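Local coordinates for putative sulfatase yidJ (Bacteroides fragilis, PDB 2QZU), which probably hydrolyses sulfate esters as a metal-dependent arylsulfatase of the alkaline phosphatase-like superfamily, at residues Q25-L30 / Q123-G128; P262-E267 / Y271-I276; P400-K405 / K466-K471; F438-T441 / H445-N448. One frame throughout, in Å; residues are numbered along the deposited sequence.

Interactions 1 and 2 lie within the sulfatase domain on opposite sides of the chain's centre, with centres 46 Å apart. Interactions 3 and 4 sit on the two outermost strands of the C-terminal four-stranded sheet; their centres are 21 Å apart, and interaction 4 is nested in the loop that interaction 3 closes. Interaction 2 approaches interaction 4 to about 7 Å between nearest atoms, where the loop at Pro262 nears the side chain of Met447, in the loop after strand 431-439. The predicted formylglycine position, unmodified Ser76 here, heads helix 76-85. Interaction 3 is tied to that region, since Pro400 and Tyr402 bond to Ser72 a few residues earlier.

Interaction 1. Residues Q25-L30 / Q123-G128; sequences QPTPNL and QGYNMG
Tyr125 reaches across to residues 27-28 with its phenol alone, and the hydroxyl is gripped from two directions. It receives a hydrogen bond from Thr27, with OG1 2.8 Å from Tyr125 OH, and donates one to the backbone of Pro28, where OH lies 2.6 Å from the carbonyl O. That carbonyl sits at the ring edge, near the ring plane, and Pro28 O also comes within 3.3 Å of Tyr125 CE2; the hydroxyl itself is tilted 25° out of the plane of the peptide carbonyl. Thr27 presents OG1 because its chi1 of 59° sets the oxygen between the backbone N and the carbonyl carbon, while CG2 lies beside the N. This short hydrogen-bond chain fixes the direction of the hydroxyl and holds the end of the ring in place.

This is the tight part. Tyr125 and Pro28 are buried, against Leu120 of helix 116-122 and Trp342 respectively, whereas Thr27 is partly exposed. Beyond the phenol the segments hardly touch: Asn29 CA approaches the ring obliquely at 4.5 Å from CE2, and the outer edge, where Pro26 and Gly124 are exposed, belongs to the solvent side. Gly124, with positive phi, is the C' residue of a Schellman motif in which Tyr125 N bonds to Leu120 O and Gly124 N to Lys121 O, so the helix end delivers Tyr125 to the contact. Strands 29-35 and 126-130 then run parallel with strand 222-228 between them, the arrangement of the central sheet in the alpha/beta sulfatase fold.

Interaction 2. Residues P262-E267 / Y271-I276; sequences PAKGTE and YFRNNI
Arg273 leaves the helix with CG beside its backbone N (chi1 -63°) and then runs extended from CG to NE, which carries the guanidinium out to the carbonyl of Pro262. There NH1 donates an almost straight bond (164°) to Pro262 O, 2.9 Å away, lying in the carbonyl plane and close to the guanidinium plane. Water 1 sits at the same guanidinium edge, 2.9 Å from Arg273 NH2, and makes a weak bond back to Pro262 O. Lys264 crosses the arginine at about a right angle: its CB lies 3.7 Å from Arg273 NE, and its backbone N stands over one guanidinium face, while its amine points off elsewhere. Ala263 to Thr266 form a type II turn, tightened where Thr266 OG1 donates to Ala263 O at 2.7 Å. Thr266 is also the N-cap, its OG1 accepting from Gly269 N, and Tyr271 N bonds to Glu267 O in the first helical turn. Arg273 is further held by a salt bridge from NE to Glu252 and by NH1 to Gly269 O. Tyr271 and Asn274 pack on Gln220 and Gly124 of the second subunit, respectively, and the loop 262-266 is strapped to the first turns of helix 267-299, beside helix 251-254.

Interaction 3. Residues P400-K405 / K466-K471; sequences PYYFVK and KTWLEK
Pro400, at the start of this edge-strand segment, faces Trp468 of helix 455-471, their CA atoms, the nearest such pair, being 8.2 Å apart. The indole bridges the gap because its CG lies opposite the backbone N (chi1 170°), which swings the ring off the helix toward the strand. Its pyrrole N-H finds the phenol of Tyr402: NE1 donates to OH at 3.0 Å with an angle of 158°, the oxygen lying at the indole edge and only 13° out of its plane. The two side chains cross at about a right angle. Pro400 meets the same indole obliquely, CB being 3.3 Å from Trp468 NE1 and CG 3.5 Å from Trp468 CZ2, so the proline ring packs along the flank that runs from the N-H to the benzo ring. Tyr88 makes a T-shaped stack with Trp468, and the backbone of Tyr402 and the carbonyl of Pro400 bond to Ser72, joining the strand to the chain ahead of helix 76-85. The contact is therefore mixed: apolar contact of proline and indole accompanies a single directional bond, which satisfies the indole nitrogen within a largely buried interface and fixes how the tryptophan is turned against the sheet.

Interaction 4. Residues F438-T441 / H445-N448; sequences FDRT and HEMN
Glu446 lays its CB over the face of the Phe438 ring in a CH-pi contact, 3.7 Å from the ring centroid and 12° off the normal. Farther round the ring, Phe438 CE2 lies 3.5 Å from Glu446 O and CD2 lies 3.3 Å from Asn448 O, so two carbonyl oxygens also lie close to the ring. Glu446 has left-handed backbone angles (phi 43°, psi 67°), and its chain, extended beyond CG, carries the carboxylate past the ring to Arg440. The two side chains lie side by side: Arg440 CD comes within 3.6 Å of Glu446 OE1, but the charged atoms stay apart, with NE 4.9 Å from OE1.

In the next shell, water 2 joins the backbones, taking a bond from Asp439 N at 2.9 Å and donating to Asn448 O at 2.7 Å. Asp443 holds Met447 N and Asn448 N through its carboxylate, steadying the turn. Asp439 OD1 accepts from Thr441 N in an Asx turn as strand 431-439 ends, and OD2 pairs with Arg420. The polar ends of both side chains, Glu446 and Arg440, are engaged beyond the contact, Glu446 OE2 by Glu331 N at the start of helix 331-334, and Arg440 NH2 by Thr418 O. Contact between the segments is thus largely CH-pi and van der Waals, while the nearby arginine and the helix-end amide would probably favour an ionised Glu446.

Interaction 1. Residues Q25-L30 / Q123-G128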
# COMPACT_ATOMS: atom_id res chain seq x y z
N GLN A 25 -35.78 -0.59 -32.54
CA GLN A 25 -36.05 -1.84 -31.84
C GLN A 25 -37.21 -1.60 -30.87
O GLN A 25 -37.32 -0.53 -30.29
CB GLN A 25 -34.81 -2.30 -31.07
CG GLN A 25 -33.67 -2.79 -31.96
CD GLN A 25 -34.06 -4.00 -32.80
OE1 GLN A 25 -34.86 -3.88 -33.73
NE2 GLN A 25 -33.49 -5.15 -32.48
N PRO A 26 -38.09 -2.60 -30.70
CA PRO A 26 -39.24 -2.46 -29.79
C PRO A 26 -38.91 -2.44 -28.29
O PRO A 26 -39.78 -2.14 -27.47
CB PRO A 26 -40.13 -3.64 -30.19
CG PRO A 26 -39.14 -4.67 -30.60
CD PRO A 26 -38.14 -3.88 -31.42
N THR A 27 -37.67 -2.77 -27.95
CA THR A 27 -37.21 -2.75 -26.56
C THR A 27 -35.87 -2.01 -26.55
O THR A 27 -35.08 -2.14 -27.48
CB THR A 27 -37.06 -4.17 -25.97
OG1 THR A 27 -36.13 -4.93 -26.73
CG2 THR A 27 -38.41 -4.88 -25.97
N PRO A 28 -35.59 -1.24 -25.49
CA PRO A 28 -34.34 -0.48 -25.40
C PRO A 28 -33.06 -1.22 -25.04
O PRO A 28 -33.08 -2.35 -24.55
CB PRO A 28 -34.68 0.58 -24.36
CG PRO A 28 -35.54 -0.20 -23.40
CD PRO A 28 -36.46 -0.97 -24.33
N ASN A 29 -31.93 -0.57 -25.31
CA ASN A 29 -30.63 -1.13 -24.97
C ASN A 29 -30.40 -0.77 -23.52
O ASN A 29 -31.16 0.00 -22.94
CB ASN A 29 -29.53 -0.48 -25.81
CG ASN A 29 -29.79 -0.60 -27.29
OD1 ASN A 29 -29.82 0.39 -28.02
ND2 ASN A 29 -29.98 -1.83 -27.76
N LEU A 30 -29.34 -1.32 -22.94
CA LEU A 30 -29.01 -1.03 -21.55
C LEU A 30 -27.51 -0.92 -21.38
O LEU A 30 -26.76 -1.80 -21.80
CB LEU A 30 -29.54 -2.14 -20.63
CG LEU A 30 -29.01 -2.15 -19.18
CD1 LEU A 30 -29.52 -0.93 -18.42
CD2 LEU A 30 -29.46 -3.43 -18.49
N GLN A 123 -33.87 -13.14 -24.55
CA GLN A 123 -34.70 -12.27 -25.36
C GLN A 123 -33.98 -11.75 -26.60
O GLN A 123 -34.44 -10.81 -27.24
CB GLN A 123 -35.23 -11.10 -24.52
CG GLN A 123 -36.09 -11.52 -23.34
CD GLN A 123 -37.21 -12.48 -23.72
OE1 GLN A 123 -37.97 -12.22 -24.65
NE2 GLN A 123 -37.33 -13.58 -22.99
N GLY A 124 -32.83 -12.35 -26.92
CA GLY A 124 -32.09 -11.96 -28.11
C GLY A 124 -31.12 -10.80 -28.02
O GLY A 124 -30.67 -10.29 -29.05
N TYR A 125 -30.78 -10.39 -26.81
CA TYR A 125 -29.86 -9.27 -26.62
C TYR A 125 -28.40 -9.69 -26.77
O TYR A 125 -28.03 -10.80 -26.43
CB TYR A 125 -30.03 -8.67 -25.22
CG TYR A 125 -31.12 -7.64 -25.11
CD1 TYR A 125 -32.44 -7.94 -25.43
CD2 TYR A 125 -30.84 -6.35 -24.65
CE1 TYR A 125 -33.45 -6.99 -25.31
CE2 TYR A 125 -31.84 -5.39 -24.52
CZ TYR A 125 -33.14 -5.72 -24.86
OH TYR A 125 -34.12 -4.76 -24.74
N ASN A 126 -27.60 -8.77 -27.31
CA ASN A 126 -26.17 -8.98 -27.46
C ASN A 126 -25.69 -8.60 -26.06
O ASN A 126 -26.00 -7.50 -25.59
CB ASN A 126 -25.60 -8.01 -28.49
CG ASN A 126 -24.65 -8.67 -29.47
OD1 ASN A 126 -23.76 -9.42 -29.07
ND2 ASN A 126 -24.84 -8.39 -30.75
N MSE A 127 -24.96 -9.49 -25.39
CA MSE A 127 -24.52 -9.24 -24.02
C MSE A 127 -23.01 -9.03 -23.80
O MSE A 127 -22.19 -9.73 -24.37
CB MSE A 127 -24.96 -10.40 -23.12
CG MSE A 127 -26.42 -10.79 -23.26
SE MSE A 127 -27.63 -9.44 -22.62
CE MSE A 127 -27.17 -9.47 -20.74
N GLY A 128 -22.68 -8.08 -22.93
CA GLY A 128 -21.28 -7.81 -22.63
C GLY A 128 -21.04 -7.37 -21.19
O GLY A 128 -21.87 -6.67 -20.60

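Interaction 2. Residues P262-E267 / Y271-I276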
# COMPACT_ATOMS: atom_id res chain seq x y z
N PRO A 262 -14.35 11.95 13.12
CA PRO A 262 -13.48 12.17 14.28
C PRO A 262 -12.54 13.35 14.12
O PRO A 262 -12.19 13.74 13.00
CB PRO A 262 -12.74 10.84 14.43
CG PRO A 262 -13.75 9.85 13.91
CD PRO A 262 -14.27 10.55 12.67
N ALA A 263 -12.11 13.92 15.24
CA ALA A 263 -11.22 15.07 15.23
C ALA A 263 -9.82 14.78 14.70
O ALA A 263 -9.36 13.63 14.69
CB ALA A 263 -11.12 15.66 16.64
N LYS A 264 -9.15 15.83 14.26
CA LYS A 264 -7.79 15.70 13.75
C LYS A 264 -6.95 15.21 14.93
O LYS A 264 -7.18 15.61 16.07
CB LYS A 264 -7.27 17.05 13.25
CG LYS A 264 -5.91 17.00 12.59
CD LYS A 264 -5.51 18.36 12.04
CE LYS A 264 -4.17 18.30 11.33
NZ LYS A 264 -3.10 17.81 12.24
N GLY A 265 -5.98 14.34 14.66
CA GLY A 265 -5.15 13.82 15.72
C GLY A 265 -5.54 12.41 16.13
O GLY A 265 -4.76 11.70 16.76
N THR A 266 -6.76 12.00 15.78
CA THR A 266 -7.24 10.66 16.11
C THR A 266 -6.96 9.73 14.94
O THR A 266 -6.75 10.18 13.82
CB THR A 266 -8.76 10.65 16.41
OG1 THR A 266 -9.48 10.97 15.21
CG2 THR A 266 -9.10 11.66 17.49
N GLU A 267 -6.97 8.43 15.20
CA GLU A 267 -6.71 7.45 14.16
C GLU A 267 -7.67 7.57 12.98
O GLU A 267 -7.24 7.67 11.83
CB GLU A 267 -6.80 6.03 14.73
CG GLU A 267 -5.60 5.63 15.58
CD GLU A 267 -4.30 5.70 14.81
OE1 GLU A 267 -4.18 5.02 13.77
OE2 GLU A 267 -3.39 6.44 15.25
N TYR A 271 -7.41 9.43 9.24
CA TYR A 271 -7.64 8.53 8.11
C TYR A 271 -8.54 9.22 7.08
O TYR A 271 -8.28 9.15 5.88
CB TYR A 271 -8.29 7.23 8.59
CG TYR A 271 -8.46 6.20 7.48
CD1 TYR A 271 -7.35 5.61 6.87
CD2 TYR A 271 -9.73 5.85 7.02
CE1 TYR A 271 -7.50 4.69 5.83
CE2 TYR A 271 -9.89 4.94 5.98
CZ TYR A 271 -8.78 4.36 5.39
OH TYR A 271 -8.94 3.46 4.36
N PHE A 272 -9.59 9.87 7.56
CA PHE A 272 -10.50 10.56 6.65
C PHE A 272 -9.77 11.67 5.92
O PHE A 272 -9.80 11.76 4.69
CB PHE A 272 -11.68 11.17 7.42
CG PHE A 272 -12.63 11.94 6.55
CD1 PHE A 272 -13.62 11.28 5.82
CD2 PHE A 272 -12.50 13.32 6.41
CE1 PHE A 272 -14.47 11.99 4.97
CE2 PHE A 272 -13.35 14.03 5.57
CZ PHE A 272 -14.33 13.37 4.85
N ARG A 273 -9.10 12.53 6.69
CA ARG A 273 -8.36 13.66 6.15
C ARG A 273 -7.22 13.29 5.20
O ARG A 273 -6.93 14.02 4.25
CB ARG A 273 -7.81 14.50 7.31
CG ARG A 273 -8.89 15.13 8.19
CD ARG A 273 -8.28 15.81 9.40
NE ARG A 273 -9.25 16.60 10.16
CZ ARG A 273 -10.24 16.09 10.90
NH1 ARG A 273 -10.40 14.78 10.99
NH2 ARG A 273 -11.06 16.90 11.55
N ASN A 274 -6.57 12.16 5.46
CA ASN A 274 -5.44 11.71 4.65
C ASN A 274 -5.84 11.04 3.34
O ASN A 274 -5.00 10.86 2.46
CB ASN A 274 -4.59 10.72 5.47
CG ASN A 274 -3.23 10.46 4.85
OD1 ASN A 274 -2.69 9.36 4.95
ND2 ASN A 274 -2.66 11.48 4.21
N ASN A 275 -7.11 10.67 3.19
CA ASN A 275 -7.56 9.98 1.99
C ASN A 275 -8.67 10.64 1.16
O ASN A 275 -8.93 10.21 0.03
CB ASN A 275 -8.01 8.56 2.35
CG ASN A 275 -6.86 7.69 2.81
OD1 ASN A 275 -6.05 7.24 1.99
ND2 ASN A 275 -6.77 7.46 4.11
N ILE A 276 -9.32 11.67 1.69
CA ILE A 276 -10.40 12.30 0.96
C ILE A 276 -9.99 12.91 -0.39
O ILE A 276 -10.75 12.84 -1.36
CB ILE A 276 -11.13 13.37 1.83
CG1 ILE A 276 -12.42 13.82 1.15
CG2 ILE A 276 -10.21 14.56 2.08
CD1 ILE A 276 -13.45 12.71 0.98
O HOH W 1 -13.67 16.34 12.72

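Interaction 3. Residues P400-K405 / K466-K471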
# COMPACT_ATOMS: atom_id res chain seq x y z
N PRO A 400 -34.73 -2.68 3.42
CA PRO A 400 -34.08 -3.44 4.48
C PRO A 400 -32.58 -3.17 4.60
O PRO A 400 -31.98 -2.53 3.73
CB PRO A 400 -34.35 -4.88 4.07
CG PRO A 400 -34.26 -4.80 2.57
CD PRO A 400 -35.04 -3.54 2.26
N TYR A 401 -31.99 -3.65 5.69
CA TYR A 401 -30.55 -3.55 5.93
C TYR A 401 -30.09 -4.94 6.34
O TYR A 401 -30.79 -5.63 7.08
CB TYR A 401 -30.21 -2.57 7.06
CG TYR A 401 -28.77 -2.73 7.50
CD1 TYR A 401 -27.72 -2.36 6.66
CD2 TYR A 401 -28.45 -3.32 8.72
CE1 TYR A 401 -26.39 -2.58 7.02
CE2 TYR A 401 -27.12 -3.55 9.09
CZ TYR A 401 -26.10 -3.18 8.23
OH TYR A 401 -24.79 -3.42 8.58
N TYR A 402 -28.91 -5.35 5.88
CA TYR A 402 -28.40 -6.68 6.19
C TYR A 402 -26.93 -6.78 6.55
O TYR A 402 -26.09 -6.03 6.05
CB TYR A 402 -28.58 -7.62 4.99
CG TYR A 402 -29.99 -7.94 4.60
CD1 TYR A 402 -30.68 -9.00 5.20
CD2 TYR A 402 -30.65 -7.18 3.63
CE1 TYR A 402 -31.98 -9.30 4.83
CE2 TYR A 402 -31.95 -7.47 3.27
CZ TYR A 402 -32.61 -8.52 3.87
OH TYR A 402 -33.92 -8.79 3.54
N PHE A 403 -26.66 -7.76 7.40
CA PHE A 403 -25.31 -8.18 7.75
C PHE A 403 -25.55 -9.63 8.16
O PHE A 403 -26.26 -9.89 9.13
CB PHE A 403 -24.64 -7.47 8.92
CG PHE A 403 -23.33 -8.11 9.28
CD1 PHE A 403 -22.27 -8.07 8.38
CD2 PHE A 403 -23.20 -8.89 10.43
CE1 PHE A 403 -21.10 -8.80 8.60
CE2 PHE A 403 -22.04 -9.62 10.67
CZ PHE A 403 -20.99 -9.58 9.75
N VAL A 404 -24.97 -10.55 7.40
CA VAL A 404 -25.12 -11.97 7.68
C VAL A 404 -23.75 -12.57 7.94
O VAL A 404 -22.83 -12.41 7.13
CB VAL A 404 -25.76 -12.71 6.48
CG1 VAL A 404 -25.93 -14.20 6.81
CG2 VAL A 404 -27.09 -12.08 6.13
N LYS A 405 -23.59 -13.25 9.07
CA LYS A 405 -22.31 -13.89 9.37
C LYS A 405 -22.32 -15.13 8.48
O LYS A 405 -23.15 -16.02 8.67
CB LYS A 405 -22.23 -14.28 10.85
CG LYS A 405 -20.85 -14.74 11.28
CD LYS A 405 -20.75 -14.90 12.79
CE LYS A 405 -19.36 -15.38 13.20
NZ LYS A 405 -19.21 -15.45 14.68
N LYS A 466 -40.13 -7.99 11.49
CA LYS A 466 -40.50 -9.40 11.54
C LYS A 466 -41.33 -9.78 10.32
O LYS A 466 -41.10 -10.82 9.69
CB LYS A 466 -41.27 -9.71 12.83
CG LYS A 466 -41.48 -11.19 13.09
CD LYS A 466 -42.20 -11.41 14.41
CE LYS A 466 -42.52 -12.88 14.65
NZ LYS A 466 -41.31 -13.72 14.82
N THR A 467 -42.30 -8.94 9.98
CA THR A 467 -43.16 -9.19 8.83
C THR A 467 -42.31 -9.24 7.55
O THR A 467 -42.54 -10.08 6.68
CB THR A 467 -44.23 -8.09 8.68
OG1 THR A 467 -45.05 -8.07 9.86
CG2 THR A 467 -45.11 -8.35 7.47
N TRP A 468 -41.34 -8.33 7.46
CA TRP A 468 -40.45 -8.28 6.30
C TRP A 468 -39.61 -9.54 6.19
O TRP A 468 -39.48 -10.13 5.11
CB TRP A 468 -39.52 -7.06 6.39
CG TRP A 468 -38.41 -7.08 5.37
CD1 TRP A 468 -37.13 -7.51 5.55
CD2 TRP A 468 -38.53 -6.76 3.98
NE1 TRP A 468 -36.44 -7.47 4.36
CE2 TRP A 468 -37.28 -7.01 3.38
CE3 TRP A 468 -39.58 -6.27 3.19
CZ2 TRP A 468 -37.05 -6.80 2.02
CZ3 TRP A 468 -39.35 -6.06 1.83
CH2 TRP A 468 -38.09 -6.33 1.26
N LEU A 469 -39.04 -9.98 7.31
CA LEU A 469 -38.22 -11.17 7.30
C LEU A 469 -39.04 -12.42 6.97
O LEU A 469 -38.55 -13.33 6.30
CB LEU A 469 -37.49 -11.31 8.64
CG LEU A 469 -36.54 -10.13 8.93
CD1 LEU A 469 -36.01 -10.20 10.36
CD2 LEU A 469 -35.38 -10.14 7.93
N GLU A 470 -40.29 -12.47 7.43
CA GLU A 470 -41.14 -13.62 7.13
C GLU A 470 -41.49 -13.64 5.64
O GLU A 470 -41.49 -14.69 5.00
CB GLU A 470 -42.42 -13.56 7.98
CG GLU A 470 -42.17 -13.69 9.48
CD GLU A 470 -43.42 -13.58 10.33
OE1 GLU A 470 -44.15 -12.57 10.20
OE2 GLU A 470 -43.69 -14.50 11.13
N LYS A 471 -41.77 -12.47 5.09
CA LYS A 471 -42.12 -12.32 3.68
C LYS A 471 -40.99 -12.78 2.77
O LYS A 471 -41.23 -13.35 1.70
CB LYS A 471 -42.46 -10.86 3.38
CG LYS A 471 -42.91 -10.56 1.96
CD LYS A 471 -43.32 -9.10 1.84
CE LYS A 471 -43.85 -8.77 0.45
NZ LYS A 471 -42.79 -8.86 -0.60

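Interaction 4. Residues F438-T441 / H445-N448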
# COMPACT_ATOMS: atom_id res chain seq x y z
N PHE A 438 -32.08 5.49 14.76
CA PHE A 438 -31.63 6.85 14.49
C PHE A 438 -32.74 7.63 13.81
O PHE A 438 -33.40 7.13 12.89
CB PHE A 438 -30.41 6.86 13.55
CG PHE A 438 -29.18 6.25 14.14
CD1 PHE A 438 -28.62 5.10 13.58
CD2 PHE A 438 -28.54 6.84 15.23
CE1 PHE A 438 -27.45 4.55 14.10
CE2 PHE A 438 -27.38 6.29 15.76
CZ PHE A 438 -26.83 5.15 15.19
N ASP A 439 -32.94 8.87 14.26
CA ASP A 439 -33.93 9.77 13.68
C ASP A 439 -33.07 10.66 12.79
O ASP A 439 -32.43 11.59 13.28
CB ASP A 439 -34.60 10.61 14.77
CG ASP A 439 -35.61 11.59 14.21
OD1 ASP A 439 -35.46 12.02 13.05
OD2 ASP A 439 -36.55 11.96 14.95
N ARG A 440 -33.05 10.38 11.49
CA ARG A 440 -32.22 11.15 10.57
C ARG A 440 -32.65 12.59 10.33
O ARG A 440 -31.88 13.39 9.79
CB ARG A 440 -32.10 10.40 9.24
CG ARG A 440 -31.53 8.99 9.38
CD ARG A 440 -30.95 8.51 8.05
NE ARG A 440 -31.90 8.62 6.96
CZ ARG A 440 -32.95 7.82 6.79
NH1 ARG A 440 -33.20 6.83 7.64
NH2 ARG A 440 -33.77 8.02 5.77
N THR A 441 -33.87 12.94 10.73
CA THR A 441 -34.35 14.30 10.57
C THR A 441 -33.68 15.21 11.60
O THR A 441 -33.11 16.24 11.24
CB THR A 441 -35.88 14.38 10.75
OG1 THR A 441 -36.52 13.61 9.73
CG2 THR A 441 -36.36 15.83 10.66
N HIS A 445 -26.58 12.95 11.08
CA HIS A 445 -25.28 12.28 11.09
C HIS A 445 -25.28 11.06 11.99
O HIS A 445 -24.22 10.51 12.31
CB HIS A 445 -24.20 13.27 11.49
CG HIS A 445 -24.14 14.47 10.60
ND1 HIS A 445 -23.83 14.39 9.26
CD2 HIS A 445 -24.42 15.78 10.84
CE1 HIS A 445 -23.93 15.59 8.71
NE2 HIS A 445 -24.28 16.45 9.64
N GLU A 446 -26.47 10.64 12.39
CA GLU A 446 -26.67 9.46 13.23
C GLU A 446 -25.69 9.30 14.38
O GLU A 446 -24.88 8.37 14.41
CB GLU A 446 -26.65 8.22 12.33
CG GLU A 446 -27.68 8.31 11.21
CD GLU A 446 -27.58 7.18 10.20
OE1 GLU A 446 -28.63 6.56 9.90
OE2 GLU A 446 -26.47 6.91 9.71
N MSE A 447 -25.79 10.21 15.34
CA MSE A 447 -24.92 10.21 16.51
C MSE A 447 -25.64 9.76 17.78
O MSE A 447 -25.00 9.41 18.77
CB MSE A 447 -24.37 11.62 16.75
CG MSE A 447 -23.67 12.25 15.57
SE MSE A 447 -22.09 11.27 15.04
CE MSE A 447 -20.95 11.72 16.54
N ASN A 448 -26.97 9.77 17.74
CA ASN A 448 -27.76 9.40 18.92
C ASN A 448 -28.65 8.18 18.72
O ASN A 448 -29.65 8.25 18.02
CB ASN A 448 -28.66 10.58 19.32
CG ASN A 448 -29.22 10.44 20.73
OD1 ASN A 448 -30.08 11.22 21.13
ND2 ASN A 448 -28.73 9.46 21.47
O HOH W 2 -31.19 9.81 16.37